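Local coordinates for genome polyprotein (Chicken sicinivirus JSY, PDB 6QWT) that probably copies the viral RNA genome, this chain being the 3Dpol RNA-dependent RNA polymerase at the C-terminal end of the polyprotein, at residues L21-V32 and Q406-F417; R45-F55 and V167-I175. All coordinates share one frame; numbering follows the deposited sequence.

Contact 1: residues L21-V32 and Q406-F417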
loop_
_atom_site.group_PDB
_atom_site.type_symbol
_atom_site.label_atom_id
_atom_site.label_comp_id
_atom_site.label_asym_id
_atom_site.label_seq_id
_atom_site.Cartn_x
_atom_site.Cartn_y
_atom_site.Cartn_z
ATOM N N LEU A 21 17.480 -11.713 -2.608
ATOM C CA LEU A 21 17.442 -12.203 -1.237
ATOM C C LEU A 21 18.326 -13.437 -1.115
ATOM O O LEU A 21 18.106 -14.439 -1.805
ATOM C CB LEU A 21 16.007 -12.525 -0.826
ATOM C CG LEU A 21 15.086 -11.332 -0.566
ATOM C CD1 LEU A 21 13.626 -11.766 -0.546
ATOM C CD2 LEU A 21 15.464 -10.649 0.739
ATOM N N VAL A 22 19.330 -13.362 -0.242
ATOM C CA VAL A 22 20.232 -14.474 0.018
ATOM C C VAL A 22 20.222 -14.761 1.514
ATOM O O VAL A 22 19.860 -13.913 2.332
ATOM C CB VAL A 22 21.665 -14.190 -0.478
ATOM C CG1 VAL A 22 21.662 -13.920 -1.982
ATOM C CG2 VAL A 22 22.260 -13.013 0.268
ATOM N N LYS A 23 20.613 -15.987 1.863
ATOM C CA LYS A 23 20.609 -16.403 3.259
ATOM C C LYS A 23 21.541 -15.527 4.088
ATOM O O LYS A 23 22.662 -15.215 3.676
ATOM C CB LYS A 23 21.018 -17.869 3.375
ATOM C CG LYS A 23 20.024 -18.831 2.741
ATOM C CD LYS A 23 20.463 -20.276 2.915
ATOM C CE LYS A 23 19.439 -21.240 2.339
ATOM N NZ LYS A 23 19.902 -22.652 2.441
ATOM N N SER A 24 21.062 -15.122 5.256
ATOM C CA SER A 24 21.787 -14.238 6.155
ATOM C C SER A 24 22.589 -15.053 7.158
ATOM O O SER A 24 22.408 -16.266 7.286
ATOM C CB SER A 24 20.799 -13.311 6.860
ATOM O OG SER A 24 20.281 -13.912 8.036
ATOM N N PRO A 25 23.504 -14.414 7.898
ATOM C CA PRO A 25 24.230 -15.138 8.957
ATOM C C PRO A 25 23.333 -15.719 10.045
ATOM O O PRO A 25 23.823 -16.503 10.867
ATOM C CB PRO A 25 25.169 -14.069 9.534
ATOM C CG PRO A 25 25.364 -13.102 8.419
ATOM C CD PRO A 25 24.051 -13.059 7.690
ATOM N N ALA A 26 22.048 -15.365 10.078
ATOM C CA ALA A 26 21.120 -15.880 11.074
ATOM C C ALA A 26 20.157 -16.911 10.495
ATOM O O ALA A 26 19.141 -17.222 11.125
ATOM C CB ALA A 26 20.339 -14.730 11.712
ATOM N N TYR A 27 20.479 -17.476 9.325
ATOM C CA TYR A 27 19.504 -18.264 8.571
ATOM C C TYR A 27 18.990 -19.483 9.339
ATOM O O TYR A 27 17.848 -19.903 9.131
ATOM C CB TYR A 27 20.102 -18.712 7.236
ATOM C CG TYR A 27 19.236 -19.727 6.528
ATOM C CD1 TYR A 27 19.526 -21.084 6.590
ATOM C CD2 TYR A 27 18.111 -19.329 5.817
ATOM C CE1 TYR A 27 18.726 -22.015 5.956
ATOM C CE2 TYR A 27 17.307 -20.253 5.177
ATOM C CZ TYR A 27 17.620 -21.595 5.250
ATOM O OH TYR A 27 16.822 -22.520 4.613
ATOM N N GLY A 28 19.796 -20.087 10.196
ATOM C CA GLY A 28 19.232 -21.239 10.871
ATOM C C GLY A 28 18.445 -20.972 12.140
ATOM O O GLY A 28 18.006 -21.932 12.784
ATOM N N ALA A 29 18.227 -19.703 12.507
ATOM C CA ALA A 29 17.762 -19.368 13.854
ATOM C C ALA A 29 16.371 -19.924 14.147
ATOM O O ALA A 29 16.127 -20.441 15.244
ATOM C CB ALA A 29 17.778 -17.851 14.045
ATOM N N PHE A 30 15.449 -19.816 13.201
ATOM C CA PHE A 30 14.071 -20.243 13.378
ATOM C C PHE A 30 13.686 -21.217 12.276
ATOM O O PHE A 30 14.319 -21.248 11.214
ATOM C CB PHE A 30 13.114 -19.040 13.363
ATOM C CG PHE A 30 13.446 -17.995 14.386
ATOM C CD1 PHE A 30 12.936 -18.078 15.673
ATOM C CD2 PHE A 30 14.273 -16.930 14.065
ATOM C CE1 PHE A 30 13.245 -17.119 16.618
ATOM C CE2 PHE A 30 14.585 -15.967 15.008
ATOM C CZ PHE A 30 14.070 -16.063 16.286
ATOM N N PRO A 31 12.665 -22.044 12.504
ATOM C CA PRO A 31 12.149 -22.891 11.420
ATOM C C PRO A 31 11.728 -22.047 10.223
ATOM O O PRO A 31 10.981 -21.076 10.358
ATOM C CB PRO A 31 10.954 -23.603 12.065
ATOM C CG PRO A 31 11.280 -23.625 13.526
ATOM C CD PRO A 31 12.024 -22.344 13.798
ATOM N N VAL A 32 12.224 -22.422 9.048
ATOM C CA VAL A 32 12.008 -21.638 7.836
ATOM C C VAL A 32 10.587 -21.883 7.340
ATOM O O VAL A 32 10.275 -22.960 6.827
ATOM C CB VAL A 32 13.043 -21.979 6.758
ATOM C CG1 VAL A 32 12.727 -21.247 5.459
ATOM C CG2 VAL A 32 14.442 -21.628 7.245
ATOM N N GLN A 406 11.042 -12.829 12.765
ATOM C CA GLN A 406 11.743 -14.105 12.875
ATOM C C GLN A 406 12.185 -14.610 11.506
ATOM O O GLN A 406 13.282 -15.163 11.365
ATOM C CB GLN A 406 10.856 -15.139 13.568
ATOM C CG GLN A 406 10.726 -14.926 15.071
ATOM C CD GLN A 406 9.660 -15.807 15.697
ATOM O OE1 GLN A 406 8.839 -16.401 14.998
ATOM N NE2 GLN A 406 9.667 -15.895 17.022
ATOM N N GLN A 407 11.350 -14.423 10.483
ATOM C CA GLN A 407 11.696 -14.901 9.149
ATOM C C GLN A 407 12.583 -13.908 8.404
ATOM O O GLN A 407 13.529 -14.316 7.721
ATOM C CB GLN A 407 10.426 -15.183 8.344
ATOM C CG GLN A 407 9.553 -16.290 8.913
ATOM C CD GLN A 407 10.261 -17.631 8.979
ATOM O OE1 GLN A 407 10.786 -18.123 7.978
ATOM N NE2 GLN A 407 10.277 -18.231 10.164
ATOM N N SER A 408 12.297 -12.608 8.521
ATOM C CA SER A 408 13.043 -11.616 7.748
ATOM C C SER A 408 14.513 -11.583 8.140
ATOM O O SER A 408 15.373 -11.320 7.291
ATOM C CB SER A 408 12.432 -10.226 7.926
ATOM O OG SER A 408 11.151 -10.146 7.325
ATOM N N VAL A 409 14.821 -11.846 9.412
ATOM C CA VAL A 409 16.198 -11.746 9.875
ATOM C C VAL A 409 17.082 -12.810 9.245
ATOM O O VAL A 409 18.310 -12.664 9.232
ATOM C CB VAL A 409 16.255 -11.828 11.414
ATOM C CG1 VAL A 409 16.065 -13.263 11.884
ATOM C CG2 VAL A 409 17.567 -11.250 11.927
ATOM N N MET A 410 16.492 -13.871 8.707
ATOM C CA MET A 410 17.243 -14.966 8.113
ATOM C C MET A 410 17.616 -14.705 6.658
ATOM O O MET A 410 18.185 -15.590 6.009
ATOM C CB MET A 410 16.445 -16.268 8.241
ATOM C CG MET A 410 15.953 -16.530 9.666
ATOM S SD MET A 410 15.562 -18.259 10.020
ATOM C CE MET A 410 13.920 -18.394 9.310
ATOM N N TRP A 411 17.331 -13.513 6.140
ATOM C CA TRP A 411 17.631 -13.178 4.756
ATOM C C TRP A 411 18.147 -11.749 4.681
ATOM O O TRP A 411 17.872 -10.918 5.551
ATOM C CB TRP A 411 16.400 -13.339 3.854
ATOM C CG TRP A 411 15.802 -14.707 3.903
ATOM C CD1 TRP A 411 14.890 -15.170 4.806
ATOM C CD2 TRP A 411 16.079 -15.799 3.016
ATOM N NE1 TRP A 411 14.578 -16.482 4.533
ATOM C CE2 TRP A 411 15.296 -16.892 3.440
ATOM C CE3 TRP A 411 16.913 -15.958 1.904
ATOM C CZ2 TRP A 411 15.321 -18.126 2.791
ATOM C CZ3 TRP A 411 16.936 -17.183 1.260
ATOM C CH2 TRP A 411 16.147 -18.252 1.707
ATOM N N THR A 412 18.901 -11.471 3.622
ATOM C CA THR A 412 19.449 -10.144 3.392
ATOM C C THR A 412 19.465 -9.861 1.899
ATOM O O THR A 412 19.428 -10.776 1.073
ATOM C CB THR A 412 20.862 -10.003 3.974
ATOM O OG1 THR A 412 21.336 -8.668 3.760
ATOM C CG2 THR A 412 21.817 -10.987 3.314
ATOM N N ARG A 413 19.509 -8.576 1.557
ATOM C CA ARG A 413 19.614 -8.143 0.172
ATOM C C ARG A 413 21.030 -7.732 -0.210
ATOM O O ARG A 413 21.244 -7.272 -1.335
ATOM C CB ARG A 413 18.641 -6.990 -0.103
ATOM C CG ARG A 413 17.292 -7.442 -0.650
ATOM C CD ARG A 413 16.240 -6.357 -0.525
ATOM N NE ARG A 413 14.932 -6.909 -0.174
ATOM C CZ ARG A 413 14.036 -7.320 -1.064
ATOM N NH1 ARG A 413 14.305 -7.237 -2.360
ATOM N NH2 ARG A 413 12.872 -7.812 -0.662
ATOM N N GLY A 414 21.998 -7.879 0.693
ATOM C CA GLY A 414 23.394 -7.651 0.380
ATOM C C GLY A 414 24.035 -6.468 1.075
ATOM O O GLY A 414 25.247 -6.268 0.918
ATOM N N GLY A 415 23.280 -5.671 1.826
ATOM C CA GLY A 415 23.858 -4.566 2.551
ATOM C C GLY A 415 24.559 -5.046 3.804
ATOM O O GLY A 415 24.716 -6.251 4.030
ATOM N N PRO A 416 25.012 -4.114 4.641
ATOM C CA PRO A 416 25.536 -4.506 5.959
ATOM C C PRO A 416 24.438 -5.165 6.779
ATOM O O PRO A 416 23.377 -4.580 7.010
ATOM C CB PRO A 416 25.991 -3.176 6.572
ATOM C CG PRO A 416 26.153 -2.245 5.405
ATOM C CD PRO A 416 25.114 -2.664 4.411
ATOM N N PHE A 417 24.696 -6.402 7.212
ATOM C CA PHE A 417 23.653 -7.182 7.871
ATOM C C PHE A 417 23.179 -6.518 9.157
ATOM O O PHE A 417 22.027 -6.712 9.564
ATOM C CB PHE A 417 24.152 -8.599 8.152
ATOM C CG PHE A 417 23.115 -9.493 8.770
ATOM C CD1 PHE A 417 21.842 -9.574 8.232
ATOM C CD2 PHE A 417 23.413 -10.253 9.890
ATOM C CE1 PHE A 417 20.881 -10.395 8.800
ATOM C CE2 PHE A 417 22.459 -11.080 10.458
ATOM C CZ PHE A 417 21.191 -11.149 9.912
#
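A two-stranded antiparallel ribbon, 22-23 with 411-412, joins the N-terminal part of the polymerase, probably associated with the fingers as in other picornaviral polymerases, to the segment between helices 402-408 and 417-428, probably of the thumb. V22 and T412 form its hydrogen-bonded pair, V22 N to T412 O at 2.9 Å and T412 N to V22 O in return. Beyond the ribbon, S24 uses both backbone and side chain: its N bonds M410 O, reached from above the carbonyl plane, while OG donates a hydrogen bond to V409 O (2.6 Å) in plane, on a lone pair. The same OG accepts from A26 N, an ST turn.

One aromatic pair and two CH-pi contacts lie beside these bonds. The edge of Y27 meets the face of the W411 six-membered ring, planes at 84°. P25 CD sits over F417, 3.7 Å from the ring centroid, and Q406 lays CG over the centre of F30, its amide stacked 26° from the ring plane. Bent at chi2 (-61°), Q407 turns NE2 to P31 O (2.9 Å), while its OE1 accepts from T33 N. Donating and accepting at once, S24 OG is probably held in one rotation, and the Q407 amide, bonded at NE2 and OE1, is probably fixed too.

Contact 2: residues R45-F55 and V167-I175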
loop_
_atom_site.group_PDB
_atom_site.type_symbol
_atom_site.label_atom_id
_atom_site.label_comp_id
_atom_site.label_asym_id
_atom_site.label_seq_id
_atom_site.Cartn_x
_atom_site.Cartn_y
_atom_site.Cartn_z
ATOM N N ARG A 45 11.532 -25.156 -7.238
ATOM C CA ARG A 45 10.658 -25.262 -6.077
ATOM C C ARG A 45 9.179 -25.321 -6.443
ATOM O O ARG A 45 8.353 -25.578 -5.559
ATOM C CB ARG A 45 10.899 -24.088 -5.124
ATOM C CG ARG A 45 12.277 -24.078 -4.477
ATOM C CD ARG A 45 12.521 -22.775 -3.737
ATOM N NE ARG A 45 12.341 -21.619 -4.609
ATOM C CZ ARG A 45 12.087 -20.389 -4.177
ATOM N NH1 ARG A 45 11.989 -20.150 -2.876
ATOM N NH2 ARG A 45 11.932 -19.396 -5.044
ATOM N N THR A 46 8.824 -25.093 -7.707
ATOM C CA THR A 46 7.434 -25.099 -8.138
ATOM C C THR A 46 7.290 -25.877 -9.439
ATOM O O THR A 46 8.219 -25.952 -10.248
ATOM C CB THR A 46 6.888 -23.666 -8.330
ATOM O OG1 THR A 46 5.504 -23.723 -8.702
ATOM C CG2 THR A 46 7.666 -22.925 -9.414
ATOM N N GLU A 47 6.111 -26.466 -9.625
ATOM C CA GLU A 47 5.742 -27.105 -10.880
ATOM C C GLU A 47 4.927 -26.190 -11.782
ATOM O O GLU A 47 4.615 -26.574 -12.914
ATOM C CB GLU A 47 4.954 -28.393 -10.608
ATOM C CG GLU A 47 5.666 -29.372 -9.692
ATOM C CD GLU A 47 6.818 -30.072 -10.378
ATOM O OE1 GLU A 47 6.556 -30.927 -11.252
ATOM O OE2 GLU A 47 7.985 -29.770 -10.047
ATOM N N ALA A 48 4.581 -24.997 -11.312
ATOM C CA ALA A 48 3.746 -24.067 -12.054
ATOM C C ALA A 48 4.597 -23.059 -12.821
ATOM O O ALA A 48 5.815 -22.960 -12.647
ATOM C CB ALA A 48 2.786 -23.340 -11.107
ATOM N N ASP A 49 3.923 -22.304 -13.684
ATOM C CA ASP A 49 4.534 -21.233 -14.462
ATOM C C ASP A 49 4.201 -19.910 -13.783
ATOM O O ASP A 49 3.026 -19.536 -13.694
ATOM C CB ASP A 49 4.019 -21.259 -15.902
ATOM C CG ASP A 49 4.729 -20.270 -16.807
ATOM O OD1 ASP A 49 5.547 -19.472 -16.309
ATOM O OD2 ASP A 49 4.462 -20.295 -18.027
ATOM N N VAL A 50 5.233 -19.206 -13.310
ATOM C CA VAL A 50 5.001 -18.029 -12.478
ATOM C C VAL A 50 4.378 -16.898 -13.294
ATOM O O VAL A 50 3.491 -16.185 -12.808
ATOM C CB VAL A 50 6.308 -17.594 -11.782
ATOM C CG1 VAL A 50 7.389 -17.240 -12.796
ATOM C CG2 VAL A 50 6.047 -16.432 -10.837
ATOM N N ASP A 51 4.811 -16.722 -14.549
ATOM C CA ASP A 51 4.208 -15.691 -15.388
ATOM C C ASP A 51 2.721 -15.950 -15.604
ATOM O O ASP A 51 1.943 -15.005 -15.770
ATOM C CB ASP A 51 4.934 -15.605 -16.733
ATOM C CG ASP A 51 6.293 -14.938 -16.624
ATOM O OD1 ASP A 51 6.915 -14.675 -17.675
ATOM O OD2 ASP A 51 6.743 -14.681 -15.488
ATOM N N GLN A 52 2.310 -17.218 -15.593
ATOM C CA GLN A 52 0.898 -17.561 -15.721
ATOM C C GLN A 52 0.157 -17.345 -14.404
ATOM O O GLN A 52 -0.928 -16.749 -14.381
ATOM C CB GLN A 52 0.761 -19.010 -16.195
ATOM C CG GLN A 52 -0.620 -19.389 -16.701
ATOM C CD GLN A 52 -1.551 -19.818 -15.583
ATOM O OE1 GLN A 52 -1.142 -20.514 -14.649
ATOM N NE2 GLN A 52 -2.810 -19.401 -15.669
ATOM N N VAL A 53 0.733 -17.812 -13.295
ATOM C CA VAL A 53 0.064 -17.682 -12.003
ATOM C C VAL A 53 -0.010 -16.220 -11.574
ATOM O O VAL A 53 -1.024 -15.774 -11.026
ATOM C CB VAL A 53 0.773 -18.547 -10.944
ATOM C CG1 VAL A 53 0.106 -18.381 -9.584
ATOM C CG2 VAL A 53 0.776 -20.012 -11.372
ATOM N N ALA A 54 1.052 -15.446 -11.825
ATOM C CA ALA A 54 1.076 -14.058 -11.369
ATOM C C ALA A 54 -0.000 -13.212 -12.044
ATOM O O ALA A 54 -0.445 -12.210 -11.476
ATOM C CB ALA A 54 2.456 -13.441 -11.610
ATOM N N PHE A 55 -0.426 -13.589 -13.247
ATOM C CA PHE A 55 -1.451 -12.853 -13.975
ATOM C C PHE A 55 -2.789 -13.581 -13.995
ATOM O O PHE A 55 -3.696 -13.169 -14.726
ATOM C CB PHE A 55 -0.984 -12.575 -15.406
ATOM C CG PHE A 55 0.039 -11.479 -15.512
ATOM C CD1 PHE A 55 1.391 -11.763 -15.429
ATOM C CD2 PHE A 55 -0.354 -10.163 -15.694
ATOM C CE1 PHE A 55 2.334 -10.758 -15.522
ATOM C CE2 PHE A 55 0.585 -9.149 -15.791
ATOM C CZ PHE A 55 1.930 -9.447 -15.705
ATOM N N VAL A 167 5.240 -20.167 -2.409
ATOM C CA VAL A 167 6.382 -20.484 -3.259
ATOM C C VAL A 167 6.079 -21.708 -4.117
ATOM O O VAL A 167 6.268 -21.693 -5.339
ATOM C CB VAL A 167 7.643 -20.690 -2.401
ATOM C CG1 VAL A 167 8.768 -21.292 -3.231
ATOM C CG2 VAL A 167 8.082 -19.375 -1.778
ATOM N N ALA A 168 5.582 -22.777 -3.486
ATOM C CA ALA A 168 5.296 -24.012 -4.210
ATOM C C ALA A 168 4.221 -23.815 -5.272
ATOM O O ALA A 168 4.215 -24.523 -6.283
ATOM C CB ALA A 168 4.877 -25.106 -3.228
ATOM N N ALA A 169 3.309 -22.869 -5.064
ATOM C CA ALA A 169 2.263 -22.573 -6.033
ATOM C C ALA A 169 2.649 -21.473 -7.018
ATOM O O ALA A 169 1.845 -21.145 -7.897
ATOM C CB ALA A 169 0.967 -22.187 -5.308
ATOM N N ALA A 170 3.850 -20.900 -6.888
ATOM C CA ALA A 170 4.330 -19.810 -7.744
ATOM C C ALA A 170 3.440 -18.572 -7.653
ATOM O O ALA A 170 3.343 -17.792 -8.606
ATOM C CB ALA A 170 4.475 -20.258 -9.203
ATOM N N LYS A 171 2.795 -18.372 -6.502
ATOM C CA LYS A 171 1.930 -17.211 -6.278
ATOM C C LYS A 171 2.789 -16.043 -5.807
ATOM O O LYS A 171 2.907 -15.755 -4.615
ATOM C CB LYS A 171 0.840 -17.533 -5.265
ATOM C CG LYS A 171 -0.226 -18.498 -5.734
ATOM C CD LYS A 171 -1.188 -18.788 -4.595
ATOM C CE LYS A 171 -2.231 -19.825 -4.974
ATOM N NZ LYS A 171 -3.119 -20.137 -3.817
ATOM N N THR A 172 3.393 -15.354 -6.765
ATOM C CA THR A 172 4.202 -14.180 -6.477
ATOM C C THR A 172 3.499 -12.937 -7.005
ATOM O O THR A 172 2.884 -12.966 -8.076
ATOM C CB THR A 172 5.597 -14.317 -7.086
ATOM O OG1 THR A 172 5.587 -13.845 -8.437
ATOM C CG2 THR A 172 6.013 -15.773 -7.064
ATOM N N ARG A 173 3.576 -11.857 -6.236
ATOM C CA ARG A 173 2.833 -10.649 -6.546
ATOM C C ARG A 173 3.558 -9.827 -7.608
ATOM O O ARG A 173 4.717 -10.076 -7.954
ATOM C CB ARG A 173 2.612 -9.814 -5.283
ATOM C CG ARG A 173 1.942 -10.575 -4.149
ATOM C CD ARG A 173 1.460 -9.632 -3.060
ATOM N NE ARG A 173 2.560 -9.159 -2.225
ATOM C CZ ARG A 173 2.541 -8.017 -1.547
ATOM N NH1 ARG A 173 1.477 -7.230 -1.606
ATOM N NH2 ARG A 173 3.588 -7.661 -0.811
ATOM N N LEU A 174 2.848 -8.836 -8.134
ATOM C CA LEU A 174 3.399 -7.903 -9.101
ATOM C C LEU A 174 3.712 -6.579 -8.419
ATOM O O LEU A 174 3.004 -6.159 -7.499
ATOM C CB LEU A 174 2.424 -7.673 -10.255
ATOM C CG LEU A 174 2.057 -8.903 -11.081
ATOM C CD1 LEU A 174 0.755 -8.660 -11.827
ATOM C CD2 LEU A 174 3.178 -9.243 -12.047
ATOM N N ILE A 175 4.787 -5.935 -8.860
ATOM C CA ILE A 175 5.124 -4.580 -8.443
ATOM C C ILE A 175 5.226 -3.729 -9.699
ATOM O O ILE A 175 5.933 -4.091 -10.647
ATOM C CB ILE A 175 6.423 -4.536 -7.612
ATOM C CG1 ILE A 175 6.838 -3.089 -7.330
ATOM C CG2 ILE A 175 7.544 -5.309 -8.292
ATOM C CD1 ILE A 175 8.034 -2.967 -6.403
HETATM O O HOH W 1 3.886 -26.697 -7.798
HETATM O O HOH W 2 0.328 -11.404 -8.818
#
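A single side-chain hydroxyl makes the one direct hydrogen bond between 45-55 and 167-175. T46 OG1 donates to A168 O at 2.9 Å, arriving 58° out of the carbonyl plane, and accepts from A48 N (3.0 Å) in an ST turn. With OG1 anti to the backbone N (chi1 -178°), the hydroxyl lies between its two partners. A168 O has a second donor, a water that also accepts from E47 N, so this carbonyl at the end of helix 164-168 is gripped twice.

The helix finishes there in a Schellman motif, with A170 at positive phi (60°). Its methyl group is directed at the 45-55 segment, where it meets T46 OG1 (3.6 Å) and packs against A48 CB, V50 CB and V53 CG2. V53 also places CG1 3.4 Å from A170 O and beside the aliphatic K171 CG, while V50 CG2 lies against both OG1 and CG2 of T172.

Flat groups close the two ends of the interface. V167 CG1 rests over one face of the R45 guanidinium, offset toward its rim and 3.4 Å from NH1; the charge itself is paired with D43 and E35. At the other end, L174 comes to one face of the F55 ring: CD1 lies over it, 4.2 Å from the centroid, and CD2 approaches CZ from the same side. A second water donates to A54 O and T172 O, bridging the two backbones next to L174.

The short helix 50-54, with D49 at its N-cap making a weak capping bond to D51 N, thus lies along the connection from helix 164-168 to strand 174-177, an edge strand of a mixed five-stranded sheet. Neighbouring strand 152-157 supplies L157 against A54 and T172, and T155 against L174, while F282 from strand 277-282 meets F55 edge-to-face.

In the fold
Both contacts bring an N-terminal segment against a later part of the polymerase chain, and both are partly buried. Contact 1 lies about 24 Å from the chain centre and contact 2 about 21 Å; their own centres are about 22 Å apart, and the two do not touch. They share no helix or strand. Contact 1 pairs backbones in a small ribbon of its own and adds aromatic packing, F30 also touching helix 433-449. Contact 2 has no strand pairing between its segments: a threonine hydroxyl and a water hold the helix end, valine and alanine side chains pack on the turn after it, and an aromatic ring meets the edge strand. Residue P36 borders both, touching W411 and accepting from R45.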